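Local coordinates for P43 (Trichuris muris, PDB 6QIX), which is the major secreted protein of the whipworm, which tethers to matrix and inhibits the function of the host cytokine interleukin-13, at residues 119-130 and 318-327. Sequence-based numbering, arbitrary orientation. Where two conformers were deposited one is given.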
ATOM      1  N   CYS A 119      -0.042  14.510   2.638  1.00 24.17           N
ATOM      2  CA  CYS A 119      -0.313  14.365   1.210  1.00 21.06           C
ATOM      3  C   CYS A 119       0.116  12.957   0.800  1.00 20.25           C
ATOM      4  O   CYS A 119       1.150  12.725   0.160  1.00 23.54           O
ATOM      5  CB  CYS A 119       0.371  15.483   0.423  1.00 22.25           C
ATOM      6  SG  CYS A 119      -0.333  17.135   0.914  1.00 25.22           S
ATOM      7  N   GLY A 120      -0.716  11.994   1.174  1.00 18.97           N
ATOM      8  CA  GLY A 120      -0.339  10.597   1.070  1.00 19.71           C
ATOM      9  C   GLY A 120      -0.901   9.856  -0.126  1.00 18.70           C
ATOM     10  O   GLY A 120      -0.851   8.625  -0.156  1.00 17.06           O
ATOM     11  N   TYR A 121      -1.401  10.573  -1.136  1.00 18.18           N
ATOM     12  CA  TYR A 121      -2.114   9.911  -2.228  1.00 17.71           C
ATOM     13  C   TYR A 121      -1.249   8.951  -3.034  1.00 18.07           C
ATOM     14  O   TYR A 121      -1.785   8.048  -3.693  1.00 18.55           O
ATOM     15  CB  TYR A 121      -2.705  10.976  -3.129  1.00 17.15           C
ATOM     16  CG  TYR A 121      -3.738  11.773  -2.377  1.00 16.97           C
ATOM     17  CD1 TYR A 121      -5.029  11.295  -2.278  1.00 19.98           C
ATOM     18  CD2 TYR A 121      -3.419  12.942  -1.717  1.00 18.32           C
ATOM     19  CE1 TYR A 121      -5.990  11.953  -1.610  1.00 22.14           C
ATOM     20  CE2 TYR A 121      -4.417  13.670  -1.022  1.00 18.06           C
ATOM     21  CZ  TYR A 121      -5.697  13.162  -0.976  1.00 21.87           C
ATOM     22  OH  TYR A 121      -6.692  13.799  -0.295  1.00 24.04           O
ATOM     23  N   ALA A 122       0.062   9.094  -2.986  1.00 15.55           N
ATOM     24  CA  ALA A 122       0.915   8.180  -3.744  1.00 16.96           C
ATOM     25  C   ALA A 122       1.062   6.806  -3.120  1.00 16.20           C
ATOM     26  O   ALA A 122       1.445   5.860  -3.835  1.00 18.87           O
ATOM     27  CB  ALA A 122       2.325   8.750  -3.913  1.00 21.73           C
ATOM     28  N   PHE A 123       0.797   6.648  -1.832  1.00 15.32           N
ATOM     29  CA  PHE A 123       1.067   5.349  -1.208  1.00 16.01           C
ATOM     30  C   PHE A 123      -0.130   4.761  -0.476  1.00 18.89           C
ATOM     31  O   PHE A 123      -0.019   3.634   0.054  1.00 20.37           O
ATOM     32  CB  PHE A 123       2.284   5.443  -0.263  1.00 16.83           C
ATOM     33  CG  PHE A 123       2.226   6.596   0.697  1.00 14.02           C
ATOM     34  CD1 PHE A 123       1.584   6.454   1.917  1.00 15.30           C
ATOM     35  CD2 PHE A 123       2.809   7.813   0.370  1.00 16.34           C
ATOM     36  CE1 PHE A 123       1.498   7.494   2.782  1.00 16.96           C
ATOM     37  CE2 PHE A 123       2.737   8.876   1.242  1.00 16.77           C
ATOM     38  CZ  PHE A 123       2.090   8.709   2.463  1.00 15.42           C
ATOM     39  N   ILE A 124      -1.280   5.455  -0.446  1.00 19.59           N
ATOM     40  CA  ILE A 124      -2.455   4.844   0.199  1.00 21.16           C
ATOM     41  C   ILE A 124      -2.847   3.529  -0.489  1.00 20.25           C
ATOM     42  O   ILE A 124      -3.469   2.643   0.138  1.00 21.57           O
ATOM     43  CB  ILE A 124      -3.650   5.819   0.251  1.00 29.98           C
ATOM     44  CG1 ILE A 124      -4.019   6.311  -1.145  1.00 30.17           C
ATOM     45  CG2 ILE A 124      -3.326   6.954   1.176  1.00 37.52           C
ATOM     46  CD1 ILE A 124      -5.049   7.409  -1.125  1.00 35.56           C
ATOM     47  N   ASN A 125      -2.504   3.366  -1.761  1.00 21.31           N
ATOM     48  CA  ASN A 125      -2.935   2.161  -2.461  1.00 22.98           C
ATOM     49  C   ASN A 125      -2.301   0.897  -1.899  1.00 20.55           C
ATOM     50  O   ASN A 125      -2.793  -0.195  -2.199  1.00 21.30           O
ATOM     51  CB  ASN A 125      -2.676   2.288  -3.962  1.00 25.99           C
ATOM     52  CG  ASN A 125      -1.196   2.343  -4.340  1.00 29.96           C
ATOM     53  OD1 ASN A 125      -0.289   2.457  -3.498  1.00 29.62           O
ATOM     54  ND2 ASN A 125      -0.951   2.301  -5.651  1.00 33.34           N
ATOM     55  N   GLU A 126      -1.254   1.021  -1.078  1.00 18.72           N
ATOM     56  CA  GLU A 126      -0.632  -0.162  -0.498  1.00 21.43           C
ATOM     57  C   GLU A 126      -1.633  -0.970   0.329  1.00 19.80           C
ATOM     58  O   GLU A 126      -1.478  -2.189   0.484  1.00 19.94           O
ATOM     59  CB  GLU A 126       0.572   0.232   0.366  1.00 23.04           C
ATOM     60  CG  GLU A 126       1.775   0.768  -0.395  1.00 24.24           C
ATOM     61  CD  GLU A 126       2.521  -0.269  -1.265  1.00 29.36           C
ATOM     62  OE1 GLU A 126       2.462  -1.494  -0.983  1.00 27.61           O
ATOM     63  OE2 GLU A 126       3.197   0.190  -2.245  1.00 32.91           O
ATOM     64  N   LYS A 127      -2.641  -0.303   0.896  1.00 22.27           N
ATOM     65  CA  LYS A 127      -3.657  -1.004   1.681  1.00 25.16           C
ATOM     66  C   LYS A 127      -4.365  -2.060   0.847  1.00 20.93           C
ATOM     67  O   LYS A 127      -4.672  -3.171   1.339  1.00 20.10           O
ATOM     68  CB  LYS A 127      -4.663   0.017   2.195  1.00 32.20           C
ATOM     69  CG  LYS A 127      -5.827  -0.518   3.003  1.00 42.29           C
ATOM     70  CD  LYS A 127      -6.439   0.596   3.877  1.00 50.85           C
ATOM     71  CE  LYS A 127      -7.682   0.152   4.660  1.00 54.59           C
ATOM     72  NZ  LYS A 127      -7.632   0.586   6.104  1.00 55.84           N
ATOM     73  N   LEU A 128      -4.631  -1.728  -0.426  1.00 18.12           N
ATOM     74  CA  LEU A 128      -5.300  -2.652  -1.335  1.00 19.66           C
ATOM     75  C   LEU A 128      -4.326  -3.657  -1.941  1.00 16.40           C
ATOM     76  O   LEU A 128      -4.673  -4.828  -2.087  1.00 17.97           O
ATOM     77  CB  LEU A 128      -6.016  -1.892  -2.440  1.00 21.24           C
ATOM     78  CG  LEU A 128      -7.207  -1.062  -1.989  1.00 24.85           C
ATOM     79  CD1 LEU A 128      -7.888  -0.405  -3.163  1.00 30.06           C
ATOM     80  CD2 LEU A 128      -8.195  -1.901  -1.238  1.00 28.04           C
ATOM     81  N   LYS A 129      -3.121  -3.227  -2.288  1.00 18.45           N
ATOM     82  CA  LYS A 129      -2.103  -4.155  -2.770  1.00 18.28           C
ATOM     83  C   LYS A 129      -1.863  -5.260  -1.746  1.00 18.13           C
ATOM     84  O   LYS A 129      -1.640  -6.424  -2.105  1.00 17.42           O
ATOM     85  CB  LYS A 129      -0.796  -3.397  -3.075  1.00 18.42           C
ATOM     86  CG  LYS A 129      -0.917  -2.392  -4.191  1.00 21.83           C
ATOM     87  CD  LYS A 129       0.293  -1.474  -4.201  1.00 26.60           C
ATOM     88  CE  LYS A 129       1.424  -2.059  -4.970  1.00 32.67           C
ATOM     89  NZ  LYS A 129       2.563  -1.054  -5.127  1.00 35.46           N
ATOM     90  N   GLN A 130      -1.978  -4.934  -0.464  1.00 16.66           N
ATOM     91  CA  GLN A 130      -1.686  -5.921   0.561  1.00 19.08           C
ATOM     92  C   GLN A 130      -2.749  -7.001   0.645  1.00 15.38           C
ATOM     93  O   GLN A 130      -2.523  -8.021   1.328  1.00 16.99           O
ATOM     94  CB  GLN A 130      -1.474  -5.187   1.892  1.00 20.57           C
ATOM     95  CG  GLN A 130      -0.093  -4.526   1.934  1.00 20.42           C
ATOM     96  CD  GLN A 130       0.108  -3.602   3.106  1.00 21.11           C
ATOM     97  OE1 GLN A 130      -0.724  -3.532   3.987  1.00 22.22           O
ATOM     98  NE2 GLN A 130       1.177  -2.841   3.090  1.00 24.24           N
ATOM     99  N   ARG A 318       9.949  11.276   0.125  1.00 15.72           N
ATOM    100  CA  ARG A 318       8.871  11.002   1.081  1.00 14.74           C
ATOM    101  C   ARG A 318       8.078   9.756   0.680  1.00 13.36           C
ATOM    102  O   ARG A 318       7.790   8.884   1.513  1.00 13.83           O
ATOM    103  CB  ARG A 318       7.958  12.224   1.152  1.00 14.34           C
ATOM    104  CG  ARG A 318       6.852  12.182   2.211  1.00 13.99           C
ATOM    105  CD  ARG A 318       5.511  11.536   1.694  1.00 18.04           C
ATOM    106  NE  ARG A 318       5.118  12.090   0.403  1.00 17.98           N
ATOM    107  CZ  ARG A 318       4.582  13.289   0.218  1.00 20.48           C
ATOM    108  NH1 ARG A 318       4.348  14.082   1.245  1.00 21.18           N
ATOM    109  NH2 ARG A 318       4.334  13.724  -1.010  1.00 19.74           N
ATOM    110  N   ASP A 319       7.687   9.672  -0.594  1.00 15.32           N
ATOM    111  CA  ASP A 319       6.884   8.545  -1.064  1.00 14.68           C
ATOM    112  C   ASP A 319       7.650   7.233  -0.929  1.00 14.17           C
ATOM    113  O   ASP A 319       7.090   6.190  -0.522  1.00 14.22           O
ATOM    114  CB  ASP A 319       6.479   8.781  -2.524  1.00 16.00           C
ATOM    115  CG  ASP A 319       5.433   9.898  -2.683  1.00 19.51           C
ATOM    116  OD1 ASP A 319       4.811  10.237  -1.635  1.00 18.22           O
ATOM    117  OD2 ASP A 319       5.217  10.393  -3.838  1.00 20.42           O
ATOM    118  N   GLY A 320       8.934   7.262  -1.246  1.00 14.14           N
ATOM    119  CA  GLY A 320       9.707   6.033  -1.159  1.00 15.07           C
ATOM    120  C   GLY A 320       9.776   5.495   0.253  1.00 14.87           C
ATOM    121  O   GLY A 320       9.610   4.308   0.465  1.00 13.27           O
ATOM    122  N   TYR A 321      10.041   6.370   1.243  1.00 15.23           N
ATOM    123  CA  TYR A 321      10.014   5.939   2.628  1.00 14.34           C
ATOM    124  C   TYR A 321       8.614   5.497   3.023  1.00 12.53           C
ATOM    125  O   TYR A 321       8.438   4.481   3.725  1.00 14.28           O
ATOM    126  CB  TYR A 321      10.479   7.063   3.551  1.00 14.74           C
ATOM    127  CG  TYR A 321      11.970   7.220   3.691  1.00 18.33           C
ATOM    128  CD1 TYR A 321      12.764   6.217   4.241  1.00 19.81           C
ATOM    129  CD2 TYR A 321      12.598   8.391   3.277  1.00 18.61           C
ATOM    130  CE1 TYR A 321      14.128   6.371   4.368  1.00 21.00           C
ATOM    131  CE2 TYR A 321      13.975   8.555   3.390  1.00 20.29           C
ATOM    132  CZ  TYR A 321      14.727   7.552   3.948  1.00 22.24           C
ATOM    133  OH  TYR A 321      16.096   7.718   4.073  1.00 25.89           O
ATOM    134  N   ALA A 322       7.595   6.247   2.597  1.00 12.95           N
ATOM    135  CA  ALA A 322       6.250   5.951   3.068  1.00 11.58           C
ATOM    136  C   ALA A 322       5.798   4.581   2.557  1.00 12.74           C
ATOM    137  O   ALA A 322       5.074   3.873   3.244  1.00 13.64           O
ATOM    138  CB  ALA A 322       5.280   7.043   2.625  1.00 12.12           C
ATOM    139  N   LYS A 323       6.153   4.222   1.313  1.00 12.00           N
ATOM    140  CA  LYS A 323       5.758   2.912   0.799  1.00 13.22           C
ATOM    141  C   LYS A 323       6.338   1.787   1.639  1.00 14.10           C
ATOM    142  O   LYS A 323       5.671   0.753   1.835  1.00 16.33           O
ATOM    143  CB  LYS A 323       6.166   2.775  -0.680  1.00 15.03           C
ATOM    144  CG  LYS A 323       5.309   3.643  -1.606  1.00 15.28           C
ATOM    145  CD  LYS A 323       5.828   3.625  -3.036  1.00 19.54           C
ATOM    146  CE  LYS A 323       5.232   4.646  -3.860  1.00 22.94           C
ATOM    147  NZ  LYS A 323       5.798   4.537  -5.273  1.00 27.55           N
ATOM    148  N   MET A 324       7.559   1.957   2.149  0.55 14.53           N
ATOM    149  CA  MET A 324       8.136   0.968   3.056  0.55 14.19           C
ATOM    150  C   MET A 324       7.389   0.960   4.395  0.55 14.68           C
ATOM    151  O   MET A 324       7.038  -0.108   4.921  0.55 13.81           O
ATOM    152  CB  MET A 324       9.638   1.256   3.259  0.55 15.71           C
ATOM    153  CG  MET A 324      10.495   1.212   1.985  0.55 16.34           C
ATOM    154  SD  MET A 324      12.248   1.660   2.257  0.55 21.45           S
ATOM    155  CE  MET A 324      12.877   0.198   3.089  0.55 24.84           C
ATOM    156  N   LEU A 325       7.119   2.147   4.943  1.00 13.76           N
ATOM    157  CA  LEU A 325       6.420   2.247   6.236  1.00 14.85           C
ATOM    158  C   LEU A 325       5.037   1.608   6.157  1.00 14.92           C
ATOM    159  O   LEU A 325       4.565   1.011   7.143  1.00 16.59           O
ATOM    160  CB  LEU A 325       6.369   3.719   6.660  1.00 16.86           C
ATOM    161  CG  LEU A 325       6.228   4.076   8.122  1.00 24.05           C
ATOM    162  CD1 LEU A 325       7.377   3.512   8.934  1.00 24.10           C
ATOM    163  CD2 LEU A 325       6.165   5.594   8.295  1.00 26.93           C
ATOM    164  N   MET A 326       4.369   1.709   5.000  1.00 15.01           N
ATOM    165  CA  MET A 326       3.082   1.033   4.842  1.00 14.71           C
ATOM    166  C   MET A 326       3.167  -0.482   5.031  1.00 15.95           C
ATOM    167  O   MET A 326       2.119  -1.113   5.152  1.00 17.30           O
ATOM    168  CB  MET A 326       2.438   1.324   3.466  1.00 15.85           C
ATOM    169  CG  MET A 326       1.943   2.756   3.380  1.00 18.08           C
ATOM    170  SD  MET A 326       0.545   3.209   4.233  1.00 21.36           S
ATOM    171  CE  MET A 326      -0.697   2.143   3.532  1.00 25.49           C
ATOM    172  N   GLN A 327       4.362  -1.064   4.959  1.00 16.95           N
ATOM    173  CA  GLN A 327       4.505  -2.513   5.072  1.00 14.15           C
ATOM    174  C   GLN A 327       4.552  -2.973   6.513  1.00 15.98           C
ATOM    175  O   GLN A 327       4.513  -4.180   6.767  1.00 17.73           O
ATOM    176  CB  GLN A 327       5.771  -3.004   4.366  1.00 18.41           C
ATOM    177  CG  GLN A 327       5.927  -2.525   2.969  1.00 20.31           C
ATOM    178  CD  GLN A 327       4.739  -2.761   2.118  1.00 20.67           C
ATOM    179  OE1 GLN A 327       4.137  -3.840   2.129  1.00 20.11           O
ATOM    180  NE2 GLN A 327       4.402  -1.751   1.306  1.00 22.60           N
TER
HETATM  181  O   HOH W   1       1.909  11.028  -1.850  1.00 22.16           O
HETATM  182  O   HOH W   2      -0.819  -0.845   4.758  1.00 47.56           O
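Phe123 lays its ring flat against the methyl of Ala322, whose CB sits 3.4 Å from the ring centroid and only 10° off the normal, a CH-pi contact over the face. The carbonyl oxygen of Gly120 covers the opposite face, so the ring is sandwiched between its own loop and the helix. With CG tucked in over the main chain, flanked by N and C (chi1 49°), the ring folds back over Gly120. Asp319 OD1 comes in level with the ring at its rim, while Met326 brings SD to the edge in a Met-aromatic contact, 5.4 Å from the centroid. The Met326 chain, bent at chi2 and chi3, sets CB against Glu126 CB (3.8 Å) and lays CG by Phe123 CD1.

Next to the ring, Arg318 turns a guanidinium face onto Cys119 O, the backbone oxygen of a residue disulfide-bonded to Cys164. Its NE holds Asp319 OD1 at 2.8 Å in a salt bridge, and water 1 joins that same oxygen to Cys119 O and Ala122 N. The contact thus docks helix 315-325, which also packs against helix 292-310, onto the loop 119-125 and its type I beta turn from Phe123 to Glu126, near the middle of this disulfide-rich chain.

Further along the chain, amides take over. Gln327 NE2 divides its two N-H groups between Lys323 O and Glu126 OE1 (3.0 Å), which it meets from above a carboxylate plane nearly perpendicular to the amide. Lys129 grips the other carboxylate oxygen in a salt bridge. Gln130, extended beyond CG, gives NE2 to Met326 O at 2.9 Å (163°) and, less straight, to Gln327 OE1 at 3.3 Å.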